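Local coordinates for protein CRISPR system Cmr subunit Cmr1-1 (Pyrococcus furiosus, PDB 4W8Z) that binds RNA and, together with Cmr6, caps the type III-B Cmr ribonucleoprotein complex of CRISPR antiviral defence, at residues A[189-192]-A[193-197]; A[104-107]-A[108-112]; A[119-122]-A[123-127]; A[257-260]-A[261-264]. One frame throughout, in Å; residues are numbered along the deposited sequence.

Contact 1 (A[189-192]-A[193-197]); sequences DEFK and DSLKR
Ser194 is tied to Glu190 by two bonds that end on the same atom. Its backbone N makes the ordinary i to i+4 helix bond to Glu190 O. Its hydroxyl OG also donates to Glu190 O, at 2.8 Å. The two donors arrive from opposite faces of the carbonyl plane, each tilted about 30° from it. OG can fold back this way because it stands beside the serine's own N, opposite the carbonyl carbon (chi1 -69°). Ser194 is buried, and the bond satisfies its hydroxyl within the helix.

Plain backbone bonds fill the rest of the turn. Asp193 N donates to Asp189 O at 2.9 Å, and Leu195 N to Phe191 O at 3.2 Å. The bond from Lys196 N to Lys192 O is weak.

The apolar pair is Phe191 and Leu195. Phe191 CE1 meets Leu195 CD2 at 3.9 Å. The methyl lies at the ring's edge, close to its plane. Phe191 CG is anti to the backbone N (chi1 -162°), which brings the end of the ring back toward Leu195.

Charge plays a smaller part. Asp189 OD1 and Asp193 OD1 are 6.0 Å apart and probably repel each other mildly. Glu190 turns its carboxylate elsewhere: OE1 accepts a bond from Asn186 N.

This is an early part of helix 188-206. Phe191 stacks on Phe185 and touches Leu152 of helix 136-152. Ser194 and Leu195 both touch Trp147 of that same helix. Val338, between strands 335-337 and 339-340, also meets Phe191.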
loop_
_atom_site.group_PDB
_atom_site.type_symbol
_atom_site.label_atom_id
_atom_site.label_comp_id
_atom_site.label_asym_id
_atom_site.label_seq_id
_atom_site.Cartn_x
_atom_site.Cartn_y
_atom_site.Cartn_z
ATOM N N ASP A 189 -0.412 18.836 6.606
ATOM C CA ASP A 189 -0.998 19.706 5.596
ATOM C C ASP A 189 -0.276 19.599 4.254
ATOM O O ASP A 189 -0.908 19.694 3.204
ATOM C CB ASP A 189 -1.006 21.155 6.078
ATOM C CG ASP A 189 -2.125 21.432 7.063
ATOM O OD1 ASP A 189 -3.131 20.687 7.054
ATOM O OD2 ASP A 189 -2.003 22.401 7.843
ATOM N N GLU A 190 1.040 19.404 4.287
ATOM C CA GLU A 190 1.791 19.163 3.058
ATOM C C GLU A 190 1.315 17.873 2.396
ATOM O O GLU A 190 1.233 17.786 1.169
ATOM C CB GLU A 190 3.293 19.089 3.331
ATOM C CG GLU A 190 3.992 20.439 3.331
ATOM C CD GLU A 190 5.493 20.323 3.528
ATOM O OE1 GLU A 190 5.993 19.187 3.668
ATOM O OE2 GLU A 190 6.172 21.370 3.544
ATOM N N PHE A 191 1.008 16.880 3.224
ATOM C CA PHE A 191 0.470 15.608 2.762
ATOM C C PHE A 191 -0.890 15.835 2.094
ATOM O O PHE A 191 -1.118 15.388 0.968
ATOM C CB PHE A 191 0.354 14.631 3.942
ATOM C CG PHE A 191 0.229 13.181 3.546
ATOM C CD1 PHE A 191 0.061 12.808 2.223
ATOM C CD2 PHE A 191 0.274 12.189 4.513
ATOM C CE1 PHE A 191 -0.058 11.475 1.871
ATOM C CE2 PHE A 191 0.160 10.856 4.170
ATOM C CZ PHE A 191 -0.007 10.497 2.849
ATOM N N LYS A 192 -1.787 16.533 2.788
ATOM C CA LYS A 192 -3.111 16.845 2.252
ATOM C C LYS A 192 -3.021 17.550 0.902
ATOM O O LYS A 192 -3.694 17.171 -0.054
ATOM C CB LYS A 192 -3.898 17.727 3.221
ATOM C CG LYS A 192 -4.376 17.054 4.495
ATOM C CD LYS A 192 -5.625 17.767 5.003
ATOM C CE LYS A 192 -5.656 17.885 6.519
ATOM N NZ LYS A 192 -6.808 18.732 6.963
ATOM N N ASP A 193 -2.179 18.575 0.833
ATOM C CA ASP A 193 -2.071 19.399 -0.363
ATOM C C ASP A 193 -1.444 18.654 -1.537
ATOM O O ASP A 193 -1.811 18.880 -2.691
ATOM C CB ASP A 193 -1.267 20.662 -0.061
ATOM C CG ASP A 193 -2.016 21.634 0.835
ATOM O OD1 ASP A 193 -3.220 21.414 1.095
ATOM O OD2 ASP A 193 -1.397 22.629 1.269
ATOM N N SER A 194 -0.498 17.769 -1.243
ATOM C CA SER A 194 0.173 17.004 -2.285
ATOM C C SER A 194 -0.784 16.049 -2.980
ATOM O O SER A 194 -0.742 15.903 -4.201
ATOM C CB SER A 194 1.350 16.225 -1.708
ATOM O OG SER A 194 2.389 17.100 -1.306
ATOM N N LEU A 195 -1.645 15.397 -2.204
ATOM C CA LEU A 195 -2.631 14.487 -2.784
ATOM C C LEU A 195 -3.546 15.216 -3.757
ATOM O O LEU A 195 -3.823 14.715 -4.845
ATOM C CB LEU A 195 -3.463 13.813 -1.693
ATOM C CG LEU A 195 -2.724 12.813 -0.802
ATOM C CD1 LEU A 195 -3.703 11.978 -0.006
ATOM C CD2 LEU A 195 -1.816 11.924 -1.635
ATOM N N LYS A 196 -4.003 16.401 -3.370
ATOM C CA LYS A 196 -4.831 17.221 -4.243
ATOM C C LYS A 196 -4.071 17.581 -5.516
ATOM O O LYS A 196 -4.608 17.497 -6.622
ATOM C CB LYS A 196 -5.281 18.486 -3.512
ATOM C CG LYS A 196 -6.460 19.209 -4.151
ATOM C CD LYS A 196 -6.082 20.627 -4.560
ATOM C CE LYS A 196 -7.316 21.470 -4.842
ATOM N NZ LYS A 196 -8.094 21.735 -3.597
ATOM N N ARG A 197 -2.812 17.973 -5.349
ATOM C CA ARG A 197 -1.956 18.330 -6.469
ATOM C C ARG A 197 -1.762 17.161 -7.435
ATOM O O ARG A 197 -1.894 17.324 -8.649
ATOM C CB ARG A 197 -0.606 18.820 -5.951
ATOM C CG ARG A 197 0.479 18.934 -7.008
ATOM C CD ARG A 197 0.122 19.964 -8.059
ATOM N NE ARG A 197 -0.475 21.161 -7.473
ATOM C CZ ARG A 197 0.216 22.176 -6.968
ATOM N NH1 ARG A 197 1.541 22.143 -6.963
ATOM N NH2 ARG A 197 -0.421 23.218 -6.461
#

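Contact 2 (A[104-107]-A[108-112]); sequences IWFS and INLLG
Trp105 and Ile108 make the tight side of this contact. Their side chains lie next to each other and point the same way. Ile108 CD1 touches Trp105 CB at 3.9 Å and Trp105 CG at 4.0 Å, so it meets the root of the indole. The isoleucine chain gets there with CG1 beside its own N (chi1 -58°) and CD1 fully extended. Both residues are buried, and Phe96 of helix 95-99 touches both. The indole also packs on Trp238 and Leu241 of helix 237-264. Its NE1 is bonded to Arg161 O, which probably helps fix the turn of the ring.

Leu111 is buried as well, and its CG lies 3.5 Å from Ser107 O. That carbonyl accepts the straight bond from Leu111 N.

The solvent side is looser. Phe106 and Leu110 are both exposed. They meet through Phe106 CE1 and Leu110 CD2, 4.3 Å apart. Ser107 lies at the margin, against Phe157, with OG hydrogen-bonded to Arg158 NH2.

The backbone sets the frame. Trp105 O accepts from Asn109 N at 3.1 Å, nearly in line with the carbonyl, and weakly from Ile108 N. Leu110 N bonds to Phe106 O. This is a short amphipathic helix, 106-113, with Trp105 at its N-cap position. Its buried side rests on Phe96, while the N-cap tryptophan reaches helix 237-264.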
loop_
_atom_site.group_PDB
_atom_site.type_symbol
_atom_site.label_atom_id
_atom_site.label_comp_id
_atom_site.label_asym_id
_atom_site.label_seq_id
_atom_site.Cartn_x
_atom_site.Cartn_y
_atom_site.Cartn_z
ATOM N N ILE A 104 0.165 -9.392 13.161
ATOM C CA ILE A 104 0.115 -8.781 11.839
ATOM C C ILE A 104 1.127 -9.434 10.898
ATOM O O ILE A 104 0.878 -9.534 9.699
ATOM C CB ILE A 104 0.356 -7.249 11.880
ATOM C CG1 ILE A 104 1.703 -6.904 12.514
ATOM C CG2 ILE A 104 -0.769 -6.540 12.622
ATOM C CD1 ILE A 104 2.020 -5.422 12.463
ATOM N N TRP A 105 2.257 -9.890 11.436
ATOM C CA TRP A 105 3.290 -10.524 10.616
ATOM C C TRP A 105 3.422 -12.015 10.901
ATOM O O TRP A 105 4.482 -12.598 10.673
ATOM C CB TRP A 105 4.644 -9.852 10.831
ATOM C CG TRP A 105 4.687 -8.422 10.393
ATOM C CD1 TRP A 105 3.685 -7.717 9.795
ATOM C CD2 TRP A 105 5.792 -7.519 10.519
ATOM N NE1 TRP A 105 4.096 -6.434 9.544
ATOM C CE2 TRP A 105 5.384 -6.286 9.982
ATOM C CE3 TRP A 105 7.082 -7.634 11.040
ATOM C CZ2 TRP A 105 6.225 -5.173 9.944
ATOM C CZ3 TRP A 105 7.914 -6.525 11.004
ATOM C CH2 TRP A 105 7.482 -5.314 10.459
ATOM N N PHE A 106 2.345 -12.615 11.403
ATOM C CA PHE A 106 2.293 -14.045 11.690
ATOM C C PHE A 106 2.894 -14.896 10.572
ATOM O O PHE A 106 3.730 -15.759 10.825
ATOM C CB PHE A 106 0.843 -14.467 11.945
ATOM C CG PHE A 106 0.656 -15.948 12.113
ATOM C CD1 PHE A 106 0.392 -16.757 11.020
ATOM C CD2 PHE A 106 0.724 -16.530 13.367
ATOM C CE1 PHE A 106 0.219 -18.120 11.170
ATOM C CE2 PHE A 106 0.549 -17.895 13.527
ATOM C CZ PHE A 106 0.296 -18.689 12.425
ATOM N N SER A 107 2.462 -14.641 9.341
ATOM C CA SER A 107 2.886 -15.426 8.184
ATOM C C SER A 107 4.398 -15.388 7.972
ATOM O O SER A 107 4.991 -16.369 7.532
ATOM C CB SER A 107 2.171 -14.936 6.919
ATOM O OG SER A 107 0.839 -15.421 6.853
ATOM N N ILE A 108 5.017 -14.257 8.285
ATOM C CA ILE A 108 6.457 -14.108 8.131
ATOM C C ILE A 108 7.156 -14.944 9.193
ATOM O O ILE A 108 8.145 -15.629 8.921
ATOM C CB ILE A 108 6.887 -12.631 8.245
ATOM C CG1 ILE A 108 6.160 -11.784 7.198
ATOM C CG2 ILE A 108 8.394 -12.497 8.093
ATOM C CD1 ILE A 108 6.383 -10.302 7.360
ATOM N N ASN A 109 6.611 -14.895 10.403
ATOM C CA ASN A 109 7.123 -15.663 11.526
ATOM C C ASN A 109 7.082 -17.166 11.251
ATOM O O ASN A 109 7.970 -17.909 11.669
ATOM C CB ASN A 109 6.321 -15.327 12.784
ATOM C CG ASN A 109 6.973 -15.836 14.050
ATOM O OD1 ASN A 109 8.131 -16.251 14.042
ATOM N ND2 ASN A 109 6.233 -15.798 15.151
ATOM N N LEU A 110 6.053 -17.603 10.530
ATOM C CA LEU A 110 5.879 -19.016 10.222
ATOM C C LEU A 110 6.871 -19.477 9.159
ATOM O O LEU A 110 7.453 -20.555 9.272
ATOM C CB LEU A 110 4.446 -19.293 9.764
ATOM C CG LEU A 110 4.127 -20.753 9.432
ATOM C CD1 LEU A 110 4.501 -21.656 10.592
ATOM C CD2 LEU A 110 2.664 -20.916 9.078
ATOM N N LEU A 111 7.052 -18.665 8.123
ATOM C CA LEU A 111 8.059 -18.946 7.108
ATOM C C LEU A 111 9.446 -18.971 7.737
ATOM O O LEU A 111 10.301 -19.766 7.349
ATOM C CB LEU A 111 8.004 -17.907 5.987
ATOM C CG LEU A 111 6.802 -17.984 5.046
ATOM C CD1 LEU A 111 6.715 -16.740 4.180
ATOM C CD2 LEU A 111 6.883 -19.237 4.180
ATOM N N GLY A 112 9.658 -18.092 8.714
ATOM C CA GLY A 112 10.915 -18.025 9.434
ATOM C C GLY A 112 11.248 -19.319 10.149
ATOM O O GLY A 112 12.347 -19.850 9.997
#

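Contact 3 (A[119-122]-A[123-127]); sequences HYYP and PGSRF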
loop_
_atom_site.group_PDB
_atom_site.type_symbol
_atom_site.label_atom_id
_atom_site.label_comp_id
_atom_site.label_asym_id
_atom_site.label_seq_id
_atom_site.Cartn_x
_atom_site.Cartn_y
_atom_site.Cartn_z
ATOM N N HIS A 119 16.768 -14.432 5.259
ATOM C CA HIS A 119 17.166 -13.031 5.225
ATOM C C HIS A 119 16.022 -12.103 4.824
ATOM O O HIS A 119 15.054 -12.521 4.187
ATOM C CB HIS A 119 18.347 -12.839 4.272
ATOM C CG HIS A 119 19.557 -13.638 4.643
ATOM N ND1 HIS A 119 19.653 -14.992 4.411
ATOM C CD2 HIS A 119 20.721 -13.271 5.231
ATOM C CE1 HIS A 119 20.827 -15.426 4.839
ATOM N NE2 HIS A 119 21.492 -14.403 5.339
ATOM N N TYR A 120 16.153 -10.837 5.208
ATOM C CA TYR A 120 15.184 -9.808 4.854
ATOM C C TYR A 120 15.909 -8.479 4.700
ATOM O O TYR A 120 17.128 -8.411 4.866
ATOM C CB TYR A 120 14.078 -9.703 5.912
ATOM C CG TYR A 120 14.504 -9.058 7.220
ATOM C CD1 TYR A 120 15.495 -9.619 8.012
ATOM C CD2 TYR A 120 13.891 -7.898 7.674
ATOM C CE1 TYR A 120 15.877 -9.030 9.208
ATOM C CE2 TYR A 120 14.260 -7.312 8.867
ATOM C CZ TYR A 120 15.252 -7.877 9.629
ATOM O OH TYR A 120 15.613 -7.276 10.814
ATOM N N TYR A 121 15.167 -7.428 4.373
ATOM C CA TYR A 121 15.738 -6.088 4.324
ATOM C C TYR A 121 15.235 -5.272 5.509
ATOM O O TYR A 121 14.077 -4.851 5.532
ATOM C CB TYR A 121 15.389 -5.388 3.009
ATOM C CG TYR A 121 16.126 -5.914 1.797
ATOM C CD1 TYR A 121 17.478 -5.646 1.611
ATOM C CD2 TYR A 121 15.468 -6.664 0.829
ATOM C CE1 TYR A 121 18.153 -6.117 0.500
ATOM C CE2 TYR A 121 16.137 -7.140 -0.285
ATOM C CZ TYR A 121 17.478 -6.861 -0.443
ATOM O OH TYR A 121 18.141 -7.333 -1.550
ATOM N N PRO A 122 16.104 -5.058 6.507
ATOM C CA PRO A 122 15.715 -4.346 7.729
ATOM C C PRO A 122 15.574 -2.847 7.490
ATOM O O PRO A 122 16.070 -2.359 6.472
ATOM C CB PRO A 122 16.872 -4.648 8.686
ATOM C CG PRO A 122 18.040 -4.828 7.789
ATOM C CD PRO A 122 17.511 -5.491 6.546
ATOM N N PRO A 123 14.885 -2.132 8.402
ATOM C CA PRO A 123 14.777 -0.671 8.313
ATOM C C PRO A 123 16.135 -0.017 8.074
ATOM O O PRO A 123 17.084 -0.293 8.806
ATOM C CB PRO A 123 14.212 -0.279 9.679
ATOM C CG PRO A 123 13.406 -1.467 10.088
ATOM C CD PRO A 123 14.124 -2.673 9.544
ATOM N N GLY A 124 16.224 0.828 7.053
ATOM C CA GLY A 124 17.485 1.444 6.695
ATOM C C GLY A 124 18.023 0.891 5.388
ATOM O O GLY A 124 18.961 1.438 4.821
ATOM N N SER A 125 17.440 -0.204 4.914
ATOM C CA SER A 125 17.811 -0.757 3.618
ATOM C C SER A 125 17.543 0.275 2.537
ATOM O O SER A 125 16.489 0.909 2.537
ATOM C CB SER A 125 17.032 -2.040 3.329
ATOM O OG SER A 125 17.355 -3.070 4.254
ATOM N N ARG A 126 18.486 0.459 1.621
ATOM C CA ARG A 126 18.311 1.465 0.580
ATOM C C ARG A 126 18.268 0.867 -0.818
ATOM O O ARG A 126 18.886 -0.162 -1.084
ATOM C CB ARG A 126 19.417 2.514 0.667
ATOM C CG ARG A 126 19.296 3.406 1.883
ATOM C CD ARG A 126 20.236 4.581 1.808
ATOM N NE ARG A 126 20.122 5.408 3.003
ATOM C CZ ARG A 126 20.794 6.537 3.202
ATOM N NH1 ARG A 126 21.637 6.983 2.280
ATOM N NH2 ARG A 126 20.618 7.219 4.325
ATOM N N PHE A 127 17.519 1.524 -1.700
ATOM C CA PHE A 127 17.338 1.078 -3.080
ATOM C C PHE A 127 17.449 2.270 -4.018
ATOM O O PHE A 127 16.935 3.348 -3.722
ATOM C CB PHE A 127 15.979 0.390 -3.265
ATOM C CG PHE A 127 15.756 -0.782 -2.344
ATOM C CD1 PHE A 127 15.334 -0.582 -1.037
ATOM C CD2 PHE A 127 15.966 -2.081 -2.782
ATOM C CE1 PHE A 127 15.137 -1.651 -0.183
ATOM C CE2 PHE A 127 15.762 -3.157 -1.933
ATOM C CZ PHE A 127 15.347 -2.939 -0.633
#
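The ring of Tyr121 carries Phe127 over one face and Ser125 at its edge. Phe127 CZ sits 3.9 Å above the ring plane, over its centre. The pair is a T-shaped, edge-to-face stack. The centroids are 5.2 Å apart and the planes meet at 71°. Phe127 offers its edge and Tyr121 its face. Ser125 OG lies near the plane of the Tyr121 ring and touches Tyr121 CB at 3.3 Å. Pro84 of strand 79-84 touches both aromatic side chains, and Leu22 and Pro88 also reach Tyr121.

Between the rings the chain makes a type II beta turn from Pro122 to Ser125. Ser125 N donates to Pro122 O at 3.0 Å. Ser125 OG donates to the same oxygen at 2.7 Å, in the carbonyl plane and on a lone pair. The hydroxyl stands beside its own backbone N (chi1 -64°), which turns it back to the start of the turn. There it also rests against Pro122 CD, 3.3 Å from OG. Pro123 and Gly124 form the corner. Gly124 has phi 109°, a value suited to glycine at the third position of a type II turn.

Beyond the turn, the chain enters strand 126-133, where Arg126 forms a salt bridge with Glu15.

The turn itself carries no charged side chain. One carbonyl takes both the amide and the hydroxyl of Ser125, two prolines restrict the backbone, and an aromatic pair packs beside it. These local bonds probably stiffen the turn, and backbone bonds from Gly124 and Ser125 to Ser16 tie it to strand 8-16.

Contact 4 (A[257-260]-A[261-264]); sequences KKYQ and RIIF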
loop_
_atom_site.group_PDB
_atom_site.type_symbol
_atom_site.label_atom_id
_atom_site.label_comp_id
_atom_site.label_asym_id
_atom_site.label_seq_id
_atom_site.Cartn_x
_atom_site.Cartn_y
_atom_site.Cartn_z
ATOM N N LYS A 257 -14.746 -15.336 16.442
ATOM C CA LYS A 257 -16.006 -15.621 17.112
ATOM C C LYS A 257 -17.194 -15.352 16.191
ATOM O O LYS A 257 -18.159 -16.116 16.165
ATOM C CB LYS A 257 -16.136 -14.794 18.394
ATOM C CG LYS A 257 -15.290 -15.290 19.557
ATOM C CD LYS A 257 -16.132 -15.400 20.817
ATOM C CE LYS A 257 -16.391 -14.041 21.449
ATOM N NZ LYS A 257 -15.377 -13.733 22.502
ATOM N N LYS A 258 -17.106 -14.269 15.426
ATOM C CA LYS A 258 -18.195 -13.854 14.551
ATOM C C LYS A 258 -18.473 -14.887 13.467
ATOM O O LYS A 258 -19.625 -15.232 13.201
ATOM C CB LYS A 258 -17.883 -12.497 13.913
ATOM C CG LYS A 258 -18.990 -11.962 13.020
ATOM C CD LYS A 258 -18.814 -10.483 12.732
ATOM C CE LYS A 258 -18.116 -10.233 11.412
ATOM N NZ LYS A 258 -18.122 -8.778 11.069
ATOM N N TYR A 259 -17.415 -15.391 12.846
ATOM C CA TYR A 259 -17.591 -16.278 11.709
ATOM C C TYR A 259 -17.805 -17.720 12.123
ATOM O O TYR A 259 -18.289 -18.526 11.329
ATOM C CB TYR A 259 -16.406 -16.147 10.757
ATOM C CG TYR A 259 -16.611 -14.993 9.815
ATOM C CD1 TYR A 259 -17.466 -15.116 8.733
ATOM C CD2 TYR A 259 -15.989 -13.773 10.029
ATOM C CE1 TYR A 259 -17.683 -14.068 7.877
ATOM C CE2 TYR A 259 -16.199 -12.712 9.173
ATOM C CZ TYR A 259 -17.050 -12.868 8.099
ATOM O OH TYR A 259 -17.275 -11.827 7.237
ATOM N N GLN A 260 -17.468 -18.042 13.367
ATOM C CA GLN A 260 -17.847 -19.332 13.925
ATOM C C GLN A 260 -19.365 -19.369 14.036
ATOM O O GLN A 260 -19.992 -20.380 13.727
ATOM C CB GLN A 260 -17.187 -19.574 15.284
ATOM C CG GLN A 260 -15.866 -20.331 15.199
ATOM C CD GLN A 260 -15.029 -20.230 16.472
ATOM O OE1 GLN A 260 -15.439 -19.614 17.461
ATOM N NE2 GLN A 260 -13.841 -20.835 16.447
ATOM N N ARG A 261 -19.951 -18.251 14.456
ATOM C CA ARG A 261 -21.404 -18.128 14.532
ATOM C C ARG A 261 -22.033 -18.206 13.150
ATOM O O ARG A 261 -22.829 -19.098 12.872
ATOM C CB ARG A 261 -21.813 -16.809 15.195
ATOM C CG ARG A 261 -21.738 -16.795 16.709
ATOM C CD ARG A 261 -22.111 -15.428 17.266
ATOM N NE ARG A 261 -21.148 -14.987 18.273
ATOM C CZ ARG A 261 -20.396 -13.893 18.176
ATOM N NH1 ARG A 261 -19.546 -13.587 19.150
ATOM N NH2 ARG A 261 -20.497 -13.101 17.115
ATOM N N ILE A 262 -21.667 -17.254 12.298
ATOM C CA ILE A 262 -22.263 -17.105 10.975
ATOM C C ILE A 262 -22.203 -18.377 10.127
ATOM O O ILE A 262 -23.219 -18.815 9.587
ATOM C CB ILE A 262 -21.580 -15.964 10.194
ATOM C CG1 ILE A 262 -21.813 -14.623 10.897
ATOM C CG2 ILE A 262 -22.080 -15.924 8.756
ATOM C CD1 ILE A 262 -21.022 -13.474 10.303
ATOM N N ILE A 263 -21.016 -18.967 10.022
ATOM C CA ILE A 263 -20.803 -20.097 9.128
ATOM C C ILE A 263 -21.238 -21.433 9.730
ATOM O O ILE A 263 -21.844 -22.254 9.044
ATOM C CB ILE A 263 -19.316 -20.198 8.709
ATOM C CG1 ILE A 263 -18.878 -18.919 7.994
ATOM C CG2 ILE A 263 -19.085 -21.404 7.810
ATOM C CD1 ILE A 263 -17.429 -18.920 7.581
ATOM N N PHE A 264 -20.949 -21.646 11.011
ATOM C CA PHE A 264 -21.150 -22.963 11.621
ATOM C C PHE A 264 -22.153 -22.999 12.778
ATOM O O PHE A 264 -22.373 -24.056 13.376
ATOM C CB PHE A 264 -19.807 -23.515 12.106
ATOM C CG PHE A 264 -18.812 -23.741 11.007
ATOM C CD1 PHE A 264 -18.957 -24.805 10.134
ATOM C CD2 PHE A 264 -17.724 -22.898 10.851
ATOM C CE1 PHE A 264 -18.041 -25.021 9.121
ATOM C CE2 PHE A 264 -16.800 -23.111 9.842
ATOM C CZ PHE A 264 -16.961 -24.173 8.974
#
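The final turns of helix 237-264 bring Tyr259 against Ile262 and Ile263. The helix belongs to the Cmr1-like C-terminal part of the protein, and this end of it is largely exposed. Ile262 CD1 lies over one face of the Tyr259 ring, displaced toward the rim, with Tyr259 CE1 4.2 Å away. Ile263 comes in at a slant, and its CD1 meets Tyr259 CD1 at 4.0 Å. The tyrosine hydroxyl points beyond this patch and is hydrogen-bonded to Glu310 OE2. Trp319 meets the same ring edge to face.

Ile262 has a second neighbour in Lys258. The aliphatic part of the lysine runs alongside it, and Lys258 CG touches Ile262 CD1 at 3.7 Å. Lys258 CG stands anti to its backbone N (chi1 -178°), which puts it next to the isoleucine.

Arg261 folds back along the helix toward Lys257. Lys257 O lies over the centre of one guanidinium face, and Arg261 NH1 is 3.7 Å from Lys257 CB. The chain bends at chi3 to lay the flat group there. Lys257 NZ and Arg261 NH1 are 5.4 Å apart, and Arg253 NH1 is also close to Lys257 NZ. The cluster of positive charge is probably mildly unfavourable.

Four i to i+4 backbone bonds run through the segment. Ile262 N donates almost straight to Lys258 O at 3.0 Å, within the carbonyl plane. Toward the helix end the geometry changes. Phe264 N reaches Gln260 O at 3.1 Å from above the carbonyl plane, 44° out of it.

How the contacts relate
All four are local contacts, and none touches another. Contacts 1, 2 and 3 are partly buried, whereas contact 4 is a surface contact. Contacts 1, 2 and 4 belong to three different helices and rest on i to i+4 bonds. Contact 3 instead is a turn held by a serine and two rings. Contacts 2 and 3 both belong to the RAMP superfamily part of the chain, and their centres are about 17 Å apart. Contact 2 also packs on helix 237-264, the helix that ends in contact 4, though their nearest atoms are about 15 Å apart. Contacts 1 and 2 lie on opposite sides of the chain's centre. Positive charge gathers in contact 4, while contact 1 carries both acidic and basic side chains.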